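Side-chain contacts in synaptonemal complex protein 2 (Mus musculus, PDB 5IWZ), which is a major component of the axial and lateral elements of meiotic synaptonemal complexes, needed for chromosome synapsis and for inserting SYCP3 into them: residues Q48-L53 / Q97-K102; S105-S110 / E130-L135. All coordinates share one frame; numbering follows the deposited sequence.

Interaction 1: residues Q48-L53 / Q97-K102; sequences QFLRKL and QGLVQK
Leu-50, in the first turn of helix 49-63, reaches across to Gln-97 and Leu-99 and carries nearly all of the apolar contact. With chi1 at 176°, trans to the backbone N, CG is carried out from the helix; the fork there, turned by chi2 (58°), puts CD2 by Gln-97 and CD1 by Leu-99. CD2 lies 3.6 Å from CB of Gln-97, the two side chains running past one another in opposite senses, while CD1 meets CD1 of Leu-99 at 3.8 Å, a methyl-to-methyl touch. This is the close-packed part, and both leucines in it are buried.

The polar side is looser and is bridged by solvent. The Gln-97 chain is extended beyond CG, and a water receives the backbone N-H of Leu-50 (N to water O 2.9 Å) and bonds to OE1 of Gln-97 (water O to OE1 2.8 Å), probably sharing its protons among several acceptors. The amide is held at its other end too, since NE2 of Gln-97 bonds to the carbonyl O of Lys-47. No direct hydrogen bond joins the two segments. The ammonium of Lys-102 is engaged in a salt bridge with Asp-54.

Between Gln-97 and Leu-99 the chain turns at Gly-98, which ends helix 90-97 in a Schellman motif with positive phi (107°) and at the same time N-caps helix 99-108. The contact thus joins the starts of two helices in the armadillo-repeat-like domain, with Phe-49 packed on helix 13-23 and on Met-94, and Leu-99 lying against Leu-91 and Met-94 of helix 90-97 and Ile-139 of helix 123-141.

Interaction 2: residues S105-S110 / E130-L135; sequences SWFENS and EDLFDL
Leu-132 of helix 123-141 points at Trp-106 and Phe-107 of helix 99-108, a helix-to-helix contact inside the alpha-helical armadillo-repeat-like domain. The interface is wholly apolar, and all four residues that touch are buried. Leu-132 is central: its CB already faces the other helix, a trans chi1 (-176°) extends CG further outward, and the branch at CG (chi2 76°) sends CD2 to Phe-107 and CD1 to Trp-106.

CD2 approaches the edge of the Phe-107 ring, near the ring plane, at 3.9 Å from CD1, and it is also 4.0 Å from Phe-107 CB. The two side chains cross at about a right angle. Phe-107, whose first torsion is trans as well, lays its ring across the end of Leu-132, with the CD1 edge at the leucine methyl and CE1 near Phe-133. The other methyl, CD1 of Leu-132, comes near the indole plane at the CE3 edge of Trp-106, at a slacker 4.3 Å. Phe-133 starts out to one side, but its ring swings back so that CZ is 4.2 Å from CE1 of Phe-107.

Other helices pack on the same residues: Leu-73 of helix 66-79 on Leu-132, Ile-57 and Cys-58 of helix 49-63 on Trp-106, and Leu-161 of helix 144-163 on Phe-107. The indole N-H is satisfied by Asp-54, through a hydrogen bond from NE1 to OD2. Farther along the segment, the side chain of Ser-110 folds back: OG donates to the carbonyl O of Trp-106 at 2.7 Å, tilted 34° from the carbonyl plane.

Both segments of interaction 1 precede those of interaction 2 in the sequence, and the centres of the two contacts are about 13 Å apart. Helix 99-108 belongs to both: it packs against helix 49-63 and helix 123-141, touching each of them near its start and again in its later turns. The two contacts touch directly, since CH2 of Trp-106 lies 4.1 Å from CD1 of Leu-99. Asp-54 of helix 49-63 is a polar partner common to both. All four segments sit within the armadillo-repeat-like domain, so continuous packing along one helix links successive parts of this helical region.

Interaction 1: residues Q48-L53 / Q97-K102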
ATOM      1  N   GLN A  48     -24.242 -21.971   6.653  1.00 34.45           N
ATOM      2  CA  GLN A  48     -23.385 -21.671   7.793  1.00 33.48           C
ATOM      3  C   GLN A  48     -21.912 -21.488   7.416  1.00 32.49           C
ATOM      4  O   GLN A  48     -21.076 -21.355   8.312  1.00 32.10           O
ATOM      5  CB  GLN A  48     -23.495 -22.782   8.841  1.00 39.04           C
ATOM      6  CG  GLN A  48     -24.834 -22.840   9.572  1.00 55.32           C
ATOM      7  CD  GLN A  48     -25.948 -23.438   8.728  1.00 66.67           C
ATOM      8  OE1 GLN A  48     -25.786 -24.501   8.125  1.00 70.53           O
ATOM      9  NE2 GLN A  48     -27.088 -22.755   8.681  1.00 69.86           N
ATOM     10  N   PHE A  49     -21.575 -21.510   6.123  1.00 30.48           N
ATOM     11  CA  PHE A  49     -20.178 -21.360   5.708  1.00 25.55           C
ATOM     12  C   PHE A  49     -19.584 -20.049   6.214  1.00 31.95           C
ATOM     13  O   PHE A  49     -18.476 -20.031   6.757  1.00 29.42           O
ATOM     14  CB  PHE A  49     -20.079 -21.447   4.184  1.00 33.29           C
ATOM     15  CG  PHE A  49     -18.653 -21.485   3.650  1.00 41.28           C
ATOM     16  CD1 PHE A  49     -17.756 -22.453   4.084  1.00 39.10           C
ATOM     17  CD2 PHE A  49     -18.229 -20.579   2.690  1.00 41.87           C
ATOM     18  CE1 PHE A  49     -16.459 -22.495   3.593  1.00 36.29           C
ATOM     19  CE2 PHE A  49     -16.930 -20.629   2.190  1.00 41.21           C
ATOM     20  CZ  PHE A  49     -16.050 -21.593   2.645  1.00 35.14           C
ATOM     21  N   LEU A  50     -20.315 -18.934   6.051  1.00 30.22           N
ATOM     22  CA  LEU A  50     -19.793 -17.638   6.480  1.00 32.24           C
ATOM     23  C   LEU A  50     -19.519 -17.606   7.984  1.00 31.88           C
ATOM     24  O   LEU A  50     -18.491 -17.073   8.426  1.00 32.64           O
ATOM     25  CB  LEU A  50     -20.764 -16.521   6.088  1.00 28.53           C
ATOM     26  CG  LEU A  50     -20.388 -15.108   6.548  1.00 29.89           C
ATOM     27  CD1 LEU A  50     -19.004 -14.669   6.013  1.00 32.84           C
ATOM     28  CD2 LEU A  50     -21.467 -14.063   6.158  1.00 29.04           C
ATOM     29  N   ARG A  51     -20.437 -18.154   8.782  1.00 23.36           N
ATOM     30  CA  ARG A  51     -20.236 -18.232  10.227  1.00 30.43           C
ATOM     31  C   ARG A  51     -18.960 -18.990  10.575  1.00 29.43           C
ATOM     32  O   ARG A  51     -18.227 -18.591  11.486  1.00 32.13           O
ATOM     33  CB  ARG A  51     -21.433 -18.914  10.899  1.00 35.09           C
ATOM     34  CG  ARG A  51     -21.185 -19.284  12.353  1.00 44.13           C
ATOM     35  CD  ARG A  51     -21.501 -20.748  12.635  1.00 64.92           C
ATOM     36  NE  ARG A  51     -20.956 -21.181  13.924  1.00 81.35           N
ATOM     37  CZ  ARG A  51     -21.675 -21.353  15.033  1.00 89.63           C
ATOM     38  NH1 ARG A  51     -22.986 -21.141  15.027  1.00 93.17           N
ATOM     39  NH2 ARG A  51     -21.082 -21.746  16.155  1.00 88.29           N
ATOM     40  N   LYS A  52     -18.700 -20.105   9.884  1.00 26.33           N
ATOM     41  CA  LYS A  52     -17.485 -20.877  10.144  1.00 30.46           C
ATOM     42  C   LYS A  52     -16.237 -20.091   9.752  1.00 31.07           C
ATOM     43  O   LYS A  52     -15.242 -20.100  10.484  1.00 27.80           O
ATOM     44  CB  LYS A  52     -17.528 -22.208   9.393  1.00 29.68           C
ATOM     45  CG  LYS A  52     -18.604 -23.198   9.847  1.00 28.07           C
ATOM     46  CD  LYS A  52     -18.668 -24.340   8.849  1.00 25.74           C
ATOM     47  CE  LYS A  52     -19.709 -25.364   9.231  1.00 29.62           C
ATOM     48  NZ  LYS A  52     -19.703 -26.492   8.253  1.00 31.43           N
ATOM     49  N   LEU A  53     -16.270 -19.419   8.595  1.00 33.48           N
ATOM     50  CA  LEU A  53     -15.182 -18.516   8.212  1.00 29.06           C
ATOM     51  C   LEU A  53     -14.926 -17.475   9.291  1.00 25.75           C
ATOM     52  O   LEU A  53     -13.779 -17.244   9.695  1.00 25.92           O
ATOM     53  CB  LEU A  53     -15.521 -17.814   6.900  1.00 31.21           C
ATOM     54  CG  LEU A  53     -14.915 -18.237   5.569  1.00 41.27           C
ATOM     55  CD1 LEU A  53     -14.401 -19.671   5.600  1.00 40.11           C
ATOM     56  CD2 LEU A  53     -15.922 -18.033   4.451  1.00 32.38           C
ATOM     57  N   GLN A  97     -25.584 -12.212   3.609  1.00 42.61           N
ATOM     58  CA  GLN A  97     -25.500 -12.663   4.994  1.00 38.60           C
ATOM     59  C   GLN A  97     -24.651 -11.734   5.857  1.00 36.61           C
ATOM     60  O   GLN A  97     -24.573 -11.941   7.073  1.00 38.59           O
ATOM     61  CB  GLN A  97     -24.937 -14.089   5.060  1.00 34.42           C
ATOM     62  CG  GLN A  97     -25.876 -15.168   4.561  1.00 35.92           C
ATOM     63  CD  GLN A  97     -25.239 -16.551   4.590  1.00 43.77           C
ATOM     64  OE1 GLN A  97     -24.403 -16.877   3.743  1.00 43.89           O
ATOM     65  NE2 GLN A  97     -25.632 -17.372   5.568  1.00 39.87           N
ATOM     66  N   GLY A  98     -24.007 -10.731   5.255  1.00 33.70           N
ATOM     67  CA  GLY A  98     -23.283  -9.713   5.993  1.00 33.19           C
ATOM     68  C   GLY A  98     -21.775  -9.828   5.914  1.00 31.09           C
ATOM     69  O   GLY A  98     -21.076  -9.417   6.849  1.00 34.48           O
ATOM     70  N   LEU A  99     -21.258 -10.366   4.800  1.00 34.19           N
ATOM     71  CA  LEU A  99     -19.819 -10.635   4.694  1.00 32.85           C
ATOM     72  C   LEU A  99     -18.987  -9.366   4.860  1.00 34.73           C
ATOM     73  O   LEU A  99     -17.928  -9.389   5.504  1.00 30.20           O
ATOM     74  CB  LEU A  99     -19.508 -11.304   3.356  1.00 32.64           C
ATOM     75  CG  LEU A  99     -18.043 -11.338   2.889  1.00 35.57           C
ATOM     76  CD1 LEU A  99     -17.144 -12.098   3.879  1.00 26.05           C
ATOM     77  CD2 LEU A  99     -17.961 -11.943   1.493  1.00 34.24           C
ATOM     78  N   VAL A 100     -19.447  -8.247   4.298  1.00 32.86           N
ATOM     79  CA  VAL A 100     -18.666  -7.015   4.373  1.00 32.86           C
ATOM     80  C   VAL A 100     -18.469  -6.584   5.828  1.00 30.31           C
ATOM     81  O   VAL A 100     -17.379  -6.137   6.212  1.00 29.90           O
ATOM     82  CB  VAL A 100     -19.327  -5.908   3.527  1.00 36.14           C
ATOM     83  CG1 VAL A 100     -18.572  -4.591   3.683  1.00 37.12           C
ATOM     84  CG2 VAL A 100     -19.367  -6.313   2.060  1.00 34.27           C
ATOM     85  N   GLN A 101     -19.507  -6.732   6.665  1.00 30.41           N
ATOM     86  CA  GLN A 101     -19.380  -6.377   8.080  1.00 28.00           C
ATOM     87  C   GLN A 101     -18.509  -7.376   8.835  1.00 31.44           C
ATOM     88  O   GLN A 101     -17.795  -6.988   9.767  1.00 32.94           O
ATOM     89  CB  GLN A 101     -20.756  -6.270   8.739  1.00 28.83           C
ATOM     90  CG  GLN A 101     -21.480  -4.958   8.447  1.00 46.56           C
ATOM     91  CD  GLN A 101     -22.002  -4.883   7.018  1.00 57.95           C
ATOM     92  OE1 GLN A 101     -22.667  -5.807   6.538  1.00 56.23           O
ATOM     93  NE2 GLN A 101     -21.688  -3.785   6.324  1.00 55.40           N
ATOM     94  N   LYS A 102     -18.541  -8.658   8.462  1.00 25.36           N
ATOM     95  CA  LYS A 102     -17.525  -9.563   8.998  1.00 31.14           C
ATOM     96  C   LYS A 102     -16.121  -9.088   8.631  1.00 23.61           C
ATOM     97  O   LYS A 102     -15.216  -9.101   9.472  1.00 29.46           O
ATOM     98  CB  LYS A 102     -17.755 -10.991   8.514  1.00 37.43           C
ATOM     99  CG  LYS A 102     -18.496 -11.866   9.523  1.00 49.03           C
ATOM    100  CD  LYS A 102     -19.955 -11.522   9.615  1.00 49.03           C
ATOM    101  CE  LYS A 102     -20.703 -12.471  10.556  1.00 47.56           C
ATOM    102  NZ  LYS A 102     -20.343 -12.243  11.988  1.00 50.81           N
TER
HETATM  103  O   HOH W   1     -22.658 -19.040   4.340  1.00 37.54           O

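Interaction 2: residues S105-S110 / E130-L135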
ATOM      1  N   SER A 105     -15.071  -6.375  10.875  1.00 23.37           N
ATOM      2  CA  SER A 105     -14.687  -6.999  12.132  1.00 31.56           C
ATOM      3  C   SER A 105     -13.299  -7.635  12.053  1.00 24.55           C
ATOM      4  O   SER A 105     -12.489  -7.476  12.974  1.00 28.69           O
ATOM      5  CB  SER A 105     -15.737  -8.038  12.515  1.00 39.00           C
ATOM      6  OG  SER A 105     -15.244  -8.871  13.533  1.00 41.87           O
ATOM      7  N   TRP A 106     -12.996  -8.358  10.969  1.00 26.26           N
ATOM      8  CA  TRP A 106     -11.673  -8.975  10.879  1.00 27.42           C
ATOM      9  C   TRP A 106     -10.591  -7.906  10.836  1.00 31.43           C
ATOM     10  O   TRP A 106      -9.537  -8.043  11.475  1.00 27.68           O
ATOM     11  CB  TRP A 106     -11.575  -9.892   9.656  1.00 28.35           C
ATOM     12  CG  TRP A 106     -12.628 -10.972   9.616  1.00 27.25           C
ATOM     13  CD1 TRP A 106     -13.374 -11.447  10.674  1.00 24.29           C
ATOM     14  CD2 TRP A 106     -13.091 -11.670   8.453  1.00 27.44           C
ATOM     15  NE1 TRP A 106     -14.261 -12.411  10.229  1.00 29.31           N
ATOM     16  CE2 TRP A 106     -14.108 -12.563   8.873  1.00 25.95           C
ATOM     17  CE3 TRP A 106     -12.744 -11.631   7.095  1.00 32.93           C
ATOM     18  CZ2 TRP A 106     -14.764 -13.407   7.987  1.00 26.65           C
ATOM     19  CZ3 TRP A 106     -13.409 -12.475   6.211  1.00 29.69           C
ATOM     20  CH2 TRP A 106     -14.400 -13.350   6.664  1.00 32.05           C
ATOM     21  N   PHE A 107     -10.848  -6.821  10.100  1.00 23.09           N
ATOM     22  CA  PHE A 107      -9.907  -5.707  10.051  1.00 22.88           C
ATOM     23  C   PHE A 107      -9.754  -5.049  11.418  1.00 26.60           C
ATOM     24  O   PHE A 107      -8.637  -4.717  11.829  1.00 33.14           O
ATOM     25  CB  PHE A 107     -10.383  -4.681   9.015  1.00 24.70           C
ATOM     26  CG  PHE A 107      -9.509  -3.486   8.920  1.00 31.22           C
ATOM     27  CD1 PHE A 107      -8.275  -3.563   8.299  1.00 34.28           C
ATOM     28  CD2 PHE A 107      -9.920  -2.276   9.449  1.00 34.31           C
ATOM     29  CE1 PHE A 107      -7.455  -2.442   8.207  1.00 35.91           C
ATOM     30  CE2 PHE A 107      -9.118  -1.164   9.359  1.00 31.20           C
ATOM     31  CZ  PHE A 107      -7.881  -1.244   8.733  1.00 27.98           C
ATOM     32  N   GLU A 108     -10.872  -4.839  12.129  1.00 24.54           N
ATOM     33  CA  GLU A 108     -10.811  -4.319  13.492  1.00 26.40           C
ATOM     34  C   GLU A 108     -10.002  -5.237  14.399  1.00 31.91           C
ATOM     35  O   GLU A 108      -9.187  -4.773  15.203  1.00 33.58           O
ATOM     36  CB  GLU A 108     -12.224  -4.155  14.060  1.00 42.77           C
ATOM     37  CG  GLU A 108     -13.072  -3.077  13.396  1.00 58.19           C
ATOM     38  CD  GLU A 108     -12.761  -1.688  13.908  1.00 74.28           C
ATOM     39  OE1 GLU A 108     -13.417  -0.726  13.445  1.00 81.16           O
ATOM     40  OE2 GLU A 108     -11.864  -1.556  14.774  1.00 75.17           O
ATOM     41  N   ASN A 109     -10.256  -6.547  14.316  1.00 28.35           N
ATOM     42  CA  ASN A 109      -9.526  -7.544  15.096  1.00 31.62           C
ATOM     43  C   ASN A 109      -8.081  -7.720  14.642  1.00 36.95           C
ATOM     44  O   ASN A 109      -7.343  -8.479  15.277  1.00 40.35           O
ATOM     45  CB  ASN A 109     -10.245  -8.890  15.026  1.00 29.93           C
ATOM     46  CG  ASN A 109     -11.591  -8.866  15.746  1.00 48.60           C
ATOM     47  OD1 ASN A 109     -11.831  -8.016  16.606  1.00 56.05           O
ATOM     48  ND2 ASN A 109     -12.474  -9.790  15.390  1.00 43.26           N
ATOM     49  N   SER A 110      -7.675  -7.073  13.556  1.00 29.10           N
ATOM     50  CA  SER A 110      -6.287  -7.061  13.117  1.00 32.81           C
ATOM     51  C   SER A 110      -5.530  -5.850  13.631  1.00 37.18           C
ATOM     52  O   SER A 110      -4.320  -5.747  13.398  1.00 27.64           O
ATOM     53  CB  SER A 110      -6.209  -7.074  11.583  1.00 31.32           C
ATOM     54  OG  SER A 110      -6.834  -8.231  11.049  1.00 34.79           O
ATOM     55  N   GLU A 130      -2.568  -7.298   2.893  1.00 31.14           N
ATOM     56  CA  GLU A 130      -2.725  -7.305   1.446  1.00 30.75           C
ATOM     57  C   GLU A 130      -3.729  -8.371   1.017  1.00 28.68           C
ATOM     58  O   GLU A 130      -4.600  -8.117   0.171  1.00 27.09           O
ATOM     59  CB  GLU A 130      -1.360  -7.538   0.806  1.00 39.53           C
ATOM     60  CG  GLU A 130      -1.308  -7.370  -0.680  1.00 56.82           C
ATOM     61  CD  GLU A 130       0.030  -7.828  -1.233  1.00 74.26           C
ATOM     62  OE1 GLU A 130       1.018  -7.896  -0.446  1.00 75.57           O
ATOM     63  OE2 GLU A 130       0.083  -8.132  -2.446  1.00 86.21           O
ATOM     64  N   ASP A 131      -3.642  -9.570   1.613  1.00 27.94           N
ATOM     65  CA  ASP A 131      -4.622 -10.619   1.319  1.00 24.35           C
ATOM     66  C   ASP A 131      -6.033 -10.196   1.710  1.00 23.21           C
ATOM     67  O   ASP A 131      -7.010 -10.531   1.021  1.00 25.28           O
ATOM     68  CB  ASP A 131      -4.246 -11.906   2.051  1.00 23.91           C
ATOM     69  CG  ASP A 131      -2.949 -12.509   1.540  1.00 35.46           C
ATOM     70  OD1 ASP A 131      -2.628 -12.303   0.342  1.00 45.97           O
ATOM     71  OD2 ASP A 131      -2.247 -13.167   2.344  1.00 29.86           O
ATOM     72  N   LEU A 132      -6.166  -9.492   2.832  1.00 24.25           N
ATOM     73  CA  LEU A 132      -7.486  -9.017   3.248  1.00 26.60           C
ATOM     74  C   LEU A 132      -8.059  -8.030   2.229  1.00 26.32           C
ATOM     75  O   LEU A 132      -9.218  -8.152   1.809  1.00 24.64           O
ATOM     76  CB  LEU A 132      -7.386  -8.384   4.633  1.00 23.80           C
ATOM     77  CG  LEU A 132      -8.689  -7.902   5.278  1.00 28.99           C
ATOM     78  CD1 LEU A 132      -9.487  -9.062   5.810  1.00 34.44           C
ATOM     79  CD2 LEU A 132      -8.393  -6.944   6.396  1.00 24.04           C
ATOM     80  N   PHE A 133      -7.254  -7.043   1.813  1.00 30.07           N
ATOM     81  CA  PHE A 133      -7.754  -6.068   0.847  1.00 27.52           C
ATOM     82  C   PHE A 133      -8.016  -6.709  -0.507  1.00 29.43           C
ATOM     83  O   PHE A 133      -8.996  -6.346  -1.167  1.00 30.93           O
ATOM     84  CB  PHE A 133      -6.781  -4.899   0.726  1.00 30.54           C
ATOM     85  CG  PHE A 133      -6.869  -3.929   1.870  1.00 36.68           C
ATOM     86  CD1 PHE A 133      -8.086  -3.368   2.227  1.00 43.12           C
ATOM     87  CD2 PHE A 133      -5.736  -3.582   2.596  1.00 38.39           C
ATOM     88  CE1 PHE A 133      -8.179  -2.483   3.293  1.00 41.70           C
ATOM     89  CE2 PHE A 133      -5.824  -2.692   3.661  1.00 41.44           C
ATOM     90  CZ  PHE A 133      -7.047  -2.145   4.010  1.00 39.20           C
ATOM     91  N   ASP A 134      -7.193  -7.698  -0.908  1.00 28.87           N
ATOM     92  CA  ASP A 134      -7.451  -8.434  -2.146  1.00 30.90           C
ATOM     93  C   ASP A 134      -8.834  -9.071  -2.126  1.00 28.63           C
ATOM     94  O   ASP A 134      -9.572  -9.030  -3.119  1.00 31.78           O
ATOM     95  CB  ASP A 134      -6.391  -9.518  -2.368  1.00 31.70           C
ATOM     96  CG  ASP A 134      -5.043  -8.957  -2.820  1.00 47.69           C
ATOM     97  OD1 ASP A 134      -4.990  -7.823  -3.335  1.00 51.68           O
ATOM     98  OD2 ASP A 134      -4.024  -9.668  -2.670  1.00 47.45           O
ATOM     99  N   LEU A 135      -9.194  -9.696  -1.004  1.00 27.89           N
ATOM    100  CA  LEU A 135     -10.536 -10.235  -0.869  1.00 26.47           C
ATOM    101  C   LEU A 135     -11.576  -9.115  -0.888  1.00 23.63           C
ATOM    102  O   LEU A 135     -12.634  -9.255  -1.504  1.00 26.42           O
ATOM    103  CB  LEU A 135     -10.629 -11.067   0.411  1.00 29.55           C
ATOM    104  CG  LEU A 135     -11.971 -11.692   0.783  1.00 32.57           C
ATOM    105  CD1 LEU A 135     -12.635 -12.410  -0.403  1.00 29.79           C
ATOM    106  CD2 LEU A 135     -11.797 -12.655   1.995  1.00 31.99           C
TER